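Local coordinates for protein iota-carrageenase (Alteromonas sp., PDB 1H80) that hydrolyses the beta-1,4 linkages of iota-carrageenan, a sulfated galactan of red algal cell walls, with inversion of anomeric configuration, at residues G346-F360 and Y419-P432. Numbering follows the deposited sequence.
Sequences GSFGTVKVFDVTARF and YDVKTFNVKRINFP. With CA (calcium ion), chain E.
Strand 351-359 pairs in parallel with strands 421-424 and 426-429, at a closest axis approach of 4.7 Å to each. Backbone hydrogen bonds run from Val351 O with Lys422 N to Phe360 N with Ile429 O. Segment 419-432 turns a corner at Asn425, which is paired in register with Asp355; both residues have positive phi. There Asn425 ND2 donates to Asp355 OD1 at 2.7 Å. The bond is nearly straight, 169°, and reaches the anti side of a carboxylate that stands almost perpendicular to the amide. Just before the corner the Phe354 and Phe424 rings form an offset stack, centroids 4.7 Å apart. Both have CG beside the backbone N (chi1 -56° and -57°), which keeps the rings side by side and pointing the same way. On the other side of the sheet Val351 CG1 meets Val421 CG1 at 3.7 Å, and Val353 also touches Val275 of strand 275-277. Beyond the corner, Ile429 CG2 sits over one face of the Arg359 guanidinium, 3.4 Å from Arg359 NH1. Phe360 turns its edge to the face of Phe431, while Pro432 CD lies over the Phe360 ring, 3.5 Å from Phe360 CE1. An alanine in place of Phe360 is likely to leave Pro432 without its ring partner and part of the Phe431 face uncovered. At the start of the pairing, Tyr419 O and Asp420 OD1 bind a calcium ion, together with Thr411 and Asp418. Like residues stacked on successive parallel strands are characteristic of the right-handed parallel beta-helix, the fold of this enzyme.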
loop_
_atom_site.group_PDB
_atom_site.type_symbol
_atom_site.label_atom_id
_atom_site.label_comp_id
_atom_site.label_asym_id
_atom_site.label_seq_id
_atom_site.Cartn_x
_atom_site.Cartn_y
_atom_site.Cartn_z
ATOM N N GLY A 346 18.997 -0.820 1.430
ATOM C CA GLY A 346 18.043 -1.031 2.498
ATOM C C GLY A 346 17.843 -2.508 2.762
ATOM O O GLY A 346 18.316 -3.359 2.009
ATOM N N SER A 347 17.132 -2.817 3.836
ATOM C CA SER A 347 16.891 -4.201 4.198
ATOM C C SER A 347 15.735 -4.313 5.170
ATOM O O SER A 347 15.107 -3.319 5.528
ATOM C CB SER A 347 18.143 -4.783 4.854
ATOM O OG SER A 347 18.460 -4.062 6.038
ATOM N N PHE A 348 15.449 -5.546 5.562
ATOM C CA PHE A 348 14.422 -5.839 6.544
ATOM C C PHE A 348 15.078 -6.777 7.539
ATOM O O PHE A 348 16.071 -7.435 7.219
ATOM C CB PHE A 348 13.205 -6.515 5.913
ATOM C CG PHE A 348 12.266 -5.561 5.239
ATOM C CD1 PHE A 348 12.446 -5.201 3.909
ATOM C CD2 PHE A 348 11.205 -5.000 5.949
ATOM C CE1 PHE A 348 11.585 -4.296 3.289
ATOM C CE2 PHE A 348 10.338 -4.095 5.343
ATOM C CZ PHE A 348 10.528 -3.739 4.008
ATOM N N GLY A 349 14.539 -6.825 8.749
ATOM C CA GLY A 349 15.098 -7.695 9.765
ATOM C C GLY A 349 14.597 -9.107 9.572
ATOM O O GLY A 349 14.747 -9.691 8.496
ATOM N N THR A 350 13.999 -9.664 10.616
ATOM C CA THR A 350 13.464 -11.010 10.542
ATOM C C THR A 350 12.103 -10.925 9.872
ATOM O O THR A 350 11.178 -10.322 10.412
ATOM C CB THR A 350 13.314 -11.616 11.944
ATOM O OG1 THR A 350 14.605 -11.682 12.565
ATOM C CG2 THR A 350 12.715 -13.017 11.869
ATOM N N VAL A 351 11.999 -11.510 8.683
ATOM C CA VAL A 351 10.751 -11.504 7.935
ATOM C C VAL A 351 10.293 -12.923 7.659
ATOM O O VAL A 351 11.032 -13.726 7.089
ATOM C CB VAL A 351 10.902 -10.779 6.581
ATOM C CG1 VAL A 351 9.601 -10.877 5.791
ATOM C CG2 VAL A 351 11.280 -9.323 6.808
ATOM N N LYS A 352 9.070 -13.229 8.074
ATOM C CA LYS A 352 8.496 -14.544 7.853
ATOM C C LYS A 352 7.086 -14.378 7.322
ATOM O O LYS A 352 6.309 -13.575 7.839
ATOM C CB LYS A 352 8.470 -15.350 9.151
ATOM C CG LYS A 352 9.848 -15.659 9.694
ATOM C CD LYS A 352 9.773 -16.540 10.924
ATOM C CE LYS A 352 11.155 -16.751 11.522
ATOM N NZ LYS A 352 11.107 -17.598 12.746
ATOM N N VAL A 353 6.782 -15.126 6.270
ATOM C CA VAL A 353 5.469 -15.098 5.641
ATOM C C VAL A 353 4.938 -16.526 5.655
ATOM O O VAL A 353 5.508 -17.410 5.012
ATOM C CB VAL A 353 5.567 -14.605 4.183
ATOM C CG1 VAL A 353 4.181 -14.528 3.563
ATOM C CG2 VAL A 353 6.257 -13.247 4.143
ATOM N N PHE A 354 3.853 -16.749 6.393
ATOM C CA PHE A 354 3.260 -18.079 6.503
ATOM C C PHE A 354 1.980 -18.225 5.693
ATOM O O PHE A 354 1.176 -17.297 5.621
ATOM C CB PHE A 354 2.928 -18.406 7.965
ATOM C CG PHE A 354 4.096 -18.308 8.902
ATOM C CD1 PHE A 354 4.519 -17.075 9.382
ATOM C CD2 PHE A 354 4.761 -19.456 9.324
ATOM C CE1 PHE A 354 5.587 -16.982 10.274
ATOM C CE2 PHE A 354 5.828 -19.376 10.214
ATOM C CZ PHE A 354 6.243 -18.136 10.692
ATOM N N ASP A 355 1.799 -19.405 5.103
ATOM C CA ASP A 355 0.615 -19.735 4.313
ATOM C C ASP A 355 0.371 -18.798 3.137
ATOM O O ASP A 355 -0.390 -17.835 3.230
ATOM C CB ASP A 355 -0.625 -19.771 5.211
ATOM C CG ASP A 355 -0.452 -20.690 6.407
ATOM O OD1 ASP A 355 0.090 -21.803 6.236
ATOM O OD2 ASP A 355 -0.868 -20.303 7.521
ATOM N N VAL A 356 1.019 -19.106 2.020
ATOM C CA VAL A 356 0.903 -18.311 0.809
ATOM C C VAL A 356 0.205 -19.141 -0.261
ATOM O O VAL A 356 0.581 -20.285 -0.512
ATOM C CB VAL A 356 2.298 -17.895 0.292
ATOM C CG1 VAL A 356 2.163 -17.038 -0.952
ATOM C CG2 VAL A 356 3.051 -17.138 1.382
ATOM N N THR A 357 -0.823 -18.572 -0.875
ATOM C CA THR A 357 -1.553 -19.272 -1.922
ATOM C C THR A 357 -1.712 -18.362 -3.127
ATOM O O THR A 357 -2.248 -17.262 -3.020
ATOM C CB THR A 357 -2.954 -19.707 -1.442
ATOM O OG1 THR A 357 -2.824 -20.553 -0.294
ATOM C CG2 THR A 357 -3.685 -20.472 -2.545
ATOM N N ALA A 358 -1.228 -18.823 -4.275
ATOM C CA ALA A 358 -1.336 -18.051 -5.501
ATOM C C ALA A 358 -2.177 -18.828 -6.498
ATOM O O ALA A 358 -1.830 -19.943 -6.874
ATOM C CB ALA A 358 0.046 -17.780 -6.083
ATOM N N ARG A 359 -3.294 -18.240 -6.909
ATOM C CA ARG A 359 -4.164 -18.880 -7.885
ATOM C C ARG A 359 -3.876 -18.232 -9.231
ATOM O O ARG A 359 -3.891 -17.008 -9.361
ATOM C CB ARG A 359 -5.636 -18.690 -7.510
ATOM C CG ARG A 359 -6.607 -19.322 -8.504
ATOM C CD ARG A 359 -8.054 -19.103 -8.082
ATOM N NE ARG A 359 -8.426 -19.920 -6.930
ATOM C CZ ARG A 359 -8.804 -21.193 -7.006
ATOM N NH1 ARG A 359 -8.865 -21.803 -8.181
ATOM N NH2 ARG A 359 -9.122 -21.860 -5.902
ATOM N N PHE A 360 -3.612 -19.068 -10.226
ATOM C CA PHE A 360 -3.294 -18.612 -11.572
ATOM C C PHE A 360 -4.430 -17.834 -12.228
ATOM O O PHE A 360 -5.605 -18.133 -12.022
ATOM C CB PHE A 360 -2.948 -19.822 -12.441
ATOM C CG PHE A 360 -2.538 -19.471 -13.840
ATOM C CD1 PHE A 360 -1.267 -18.974 -14.103
ATOM C CD2 PHE A 360 -3.428 -19.630 -14.894
ATOM C CE1 PHE A 360 -0.886 -18.639 -15.404
ATOM C CE2 PHE A 360 -3.058 -19.298 -16.195
ATOM C CZ PHE A 360 -1.784 -18.802 -16.449
ATOM N N TYR A 419 18.797 -9.365 2.541
ATOM C CA TYR A 419 17.888 -9.668 3.627
ATOM C C TYR A 419 17.059 -10.839 3.136
ATOM O O TYR A 419 16.992 -11.094 1.930
ATOM C CB TYR A 419 17.005 -8.463 3.984
ATOM C CG TYR A 419 15.989 -8.060 2.940
ATOM C CD1 TYR A 419 16.345 -7.258 1.855
ATOM C CD2 TYR A 419 14.663 -8.476 3.045
ATOM C CE1 TYR A 419 15.396 -6.879 0.897
ATOM C CE2 TYR A 419 13.714 -8.108 2.103
ATOM C CZ TYR A 419 14.083 -7.312 1.033
ATOM O OH TYR A 419 13.142 -6.960 0.093
ATOM N N ASP A 420 16.446 -11.566 4.058
ATOM C CA ASP A 420 15.659 -12.718 3.665
ATOM C C ASP A 420 14.204 -12.666 4.077
ATOM O O ASP A 420 13.868 -12.322 5.208
ATOM C CB ASP A 420 16.273 -14.002 4.222
ATOM C CG ASP A 420 17.703 -14.211 3.772
ATOM O OD1 ASP A 420 17.989 -14.023 2.569
ATOM O OD2 ASP A 420 18.536 -14.577 4.625
ATOM N N VAL A 421 13.343 -13.002 3.132
ATOM C CA VAL A 421 11.916 -13.058 3.385
ATOM C C VAL A 421 11.638 -14.552 3.336
ATOM O O VAL A 421 11.531 -15.139 2.259
ATOM C CB VAL A 421 11.118 -12.329 2.286
ATOM C CG1 VAL A 421 9.627 -12.555 2.489
ATOM C CG2 VAL A 421 11.435 -10.838 2.328
ATOM N N LYS A 422 11.561 -15.171 4.506
ATOM C CA LYS A 422 11.316 -16.602 4.588
ATOM C C LYS A 422 9.839 -16.900 4.392
ATOM O O LYS A 422 8.987 -16.316 5.057
ATOM C CB LYS A 422 11.785 -17.145 5.943
ATOM C CG LYS A 422 13.289 -17.016 6.184
ATOM C CD LYS A 422 13.716 -17.811 7.413
ATOM C CE LYS A 422 15.233 -17.879 7.558
ATOM N NZ LYS A 422 15.788 -16.848 8.484
ATOM N N THR A 423 9.541 -17.803 3.465
ATOM C CA THR A 423 8.159 -18.175 3.197
ATOM C C THR A 423 7.908 -19.608 3.644
ATOM O O THR A 423 8.784 -20.470 3.529
ATOM C CB THR A 423 7.832 -18.049 1.702
ATOM O OG1 THR A 423 8.681 -18.927 0.951
ATOM C CG2 THR A 423 8.046 -16.620 1.233
ATOM N N PHE A 424 6.712 -19.853 4.165
ATOM C CA PHE A 424 6.336 -21.179 4.635
ATOM C C PHE A 424 4.992 -21.585 4.053
ATOM O O PHE A 424 4.100 -20.750 3.885
ATOM C CB PHE A 424 6.247 -21.206 6.165
ATOM C CG PHE A 424 7.510 -20.778 6.858
ATOM C CD1 PHE A 424 7.832 -19.430 6.979
ATOM C CD2 PHE A 424 8.379 -21.725 7.392
ATOM C CE1 PHE A 424 9.000 -19.029 7.623
ATOM C CE2 PHE A 424 9.551 -21.334 8.038
ATOM C CZ PHE A 424 9.862 -19.985 8.153
ATOM N N ASN A 425 4.857 -22.871 3.742
ATOM C CA ASN A 425 3.622 -23.415 3.192
ATOM C C ASN A 425 3.110 -22.615 1.997
ATOM O O ASN A 425 2.020 -22.040 2.036
ATOM C CB ASN A 425 2.558 -23.478 4.296
ATOM C CG ASN A 425 1.274 -24.144 3.838
ATOM O OD1 ASN A 425 1.296 -25.094 3.054
ATOM N ND2 ASN A 425 0.146 -23.659 4.345
ATOM N N VAL A 426 3.912 -22.591 0.936
ATOM C CA VAL A 426 3.563 -21.883 -0.291
ATOM C C VAL A 426 2.866 -22.855 -1.235
ATOM O O VAL A 426 3.354 -23.961 -1.469
ATOM C CB VAL A 426 4.821 -21.333 -0.989
ATOM C CG1 VAL A 426 4.439 -20.654 -2.293
ATOM C CG2 VAL A 426 5.535 -20.354 -0.069
ATOM N N LYS A 427 1.729 -22.436 -1.781
ATOM C CA LYS A 427 0.965 -23.283 -2.685
ATOM C C LYS A 427 0.488 -22.528 -3.916
ATOM O O LYS A 427 0.225 -21.327 -3.861
ATOM C CB LYS A 427 -0.251 -23.863 -1.958
ATOM C CG LYS A 427 0.087 -24.771 -0.787
ATOM C CD LYS A 427 -1.168 -25.171 -0.028
ATOM C CE LYS A 427 -0.853 -26.116 1.122
ATOM N NZ LYS A 427 -0.307 -27.418 0.645
ATOM N N ARG A 428 0.388 -23.245 -5.028
ATOM C CA ARG A 428 -0.082 -22.671 -6.276
ATOM C C ARG A 428 -1.308 -23.442 -6.726
ATOM O O ARG A 428 -1.426 -24.643 -6.474
ATOM C CB ARG A 428 0.986 -22.763 -7.365
ATOM C CG ARG A 428 2.192 -21.875 -7.154
ATOM C CD ARG A 428 3.101 -21.979 -8.357
ATOM N NE ARG A 428 3.519 -23.360 -8.571
ATOM C CZ ARG A 428 3.979 -23.832 -9.724
ATOM N NH1 ARG A 428 4.081 -23.030 -10.777
ATOM N NH2 ARG A 428 4.330 -25.105 -9.825
ATOM N N ILE A 429 -2.218 -22.744 -7.391
ATOM C CA ILE A 429 -3.439 -23.356 -7.886
ATOM C C ILE A 429 -3.653 -23.015 -9.357
ATOM O O ILE A 429 -3.600 -21.852 -9.749
ATOM C CB ILE A 429 -4.669 -22.869 -7.095
ATOM C CG1 ILE A 429 -4.529 -23.243 -5.619
ATOM C CG2 ILE A 429 -5.937 -23.480 -7.687
ATOM C CD1 ILE A 429 -5.673 -22.747 -4.759
ATOM N N ASN A 430 -3.888 -24.049 -10.159
ATOM C CA ASN A 430 -4.147 -23.923 -11.589
ATOM C C ASN A 430 -3.058 -23.300 -12.453
ATOM O O ASN A 430 -3.353 -22.711 -13.493
ATOM C CB ASN A 430 -5.466 -23.178 -11.820
ATOM C CG ASN A 430 -6.669 -23.958 -11.320
ATOM O OD1 ASN A 430 -6.552 -25.125 -10.940
ATOM N ND2 ASN A 430 -7.835 -23.321 -11.325
ATOM N N PHE A 431 -1.805 -23.419 -12.034
ATOM C CA PHE A 431 -0.718 -22.882 -12.837
ATOM C C PHE A 431 -0.432 -23.876 -13.955
ATOM O O PHE A 431 -0.554 -25.088 -13.765
ATOM C CB PHE A 431 0.538 -22.678 -11.990
ATOM C CG PHE A 431 0.633 -21.312 -11.370
ATOM C CD1 PHE A 431 -0.191 -20.958 -10.308
ATOM C CD2 PHE A 431 1.545 -20.378 -11.854
ATOM C CE1 PHE A 431 -0.110 -19.692 -9.734
ATOM C CE2 PHE A 431 1.637 -19.107 -11.286
ATOM C CZ PHE A 431 0.805 -18.763 -10.222
ATOM N N PRO A 432 -0.067 -23.375 -15.143
ATOM C CA PRO A 432 0.225 -24.271 -16.265
ATOM C C PRO A 432 1.501 -25.068 -16.025
ATOM O O PRO A 432 2.318 -24.719 -15.173
ATOM C CB PRO A 432 0.350 -23.314 -17.444
ATOM C CG PRO A 432 0.901 -22.075 -16.810
ATOM C CD PRO A 432 0.084 -21.965 -15.541
HETATM CA CA CA E . 17.766 -12.833 0.424
HETATM O O HOH W 1 16.813 -10.442 6.764
HETATM O O HOH W 2 14.365 -12.775 7.741
HETATM O O HOH W 3 -0.740 -22.302 1.380
HETATM O O HOH W 4 -7.231 -20.263 -12.031
HETATM O O HOH W 5 15.539 -14.012 0.595
#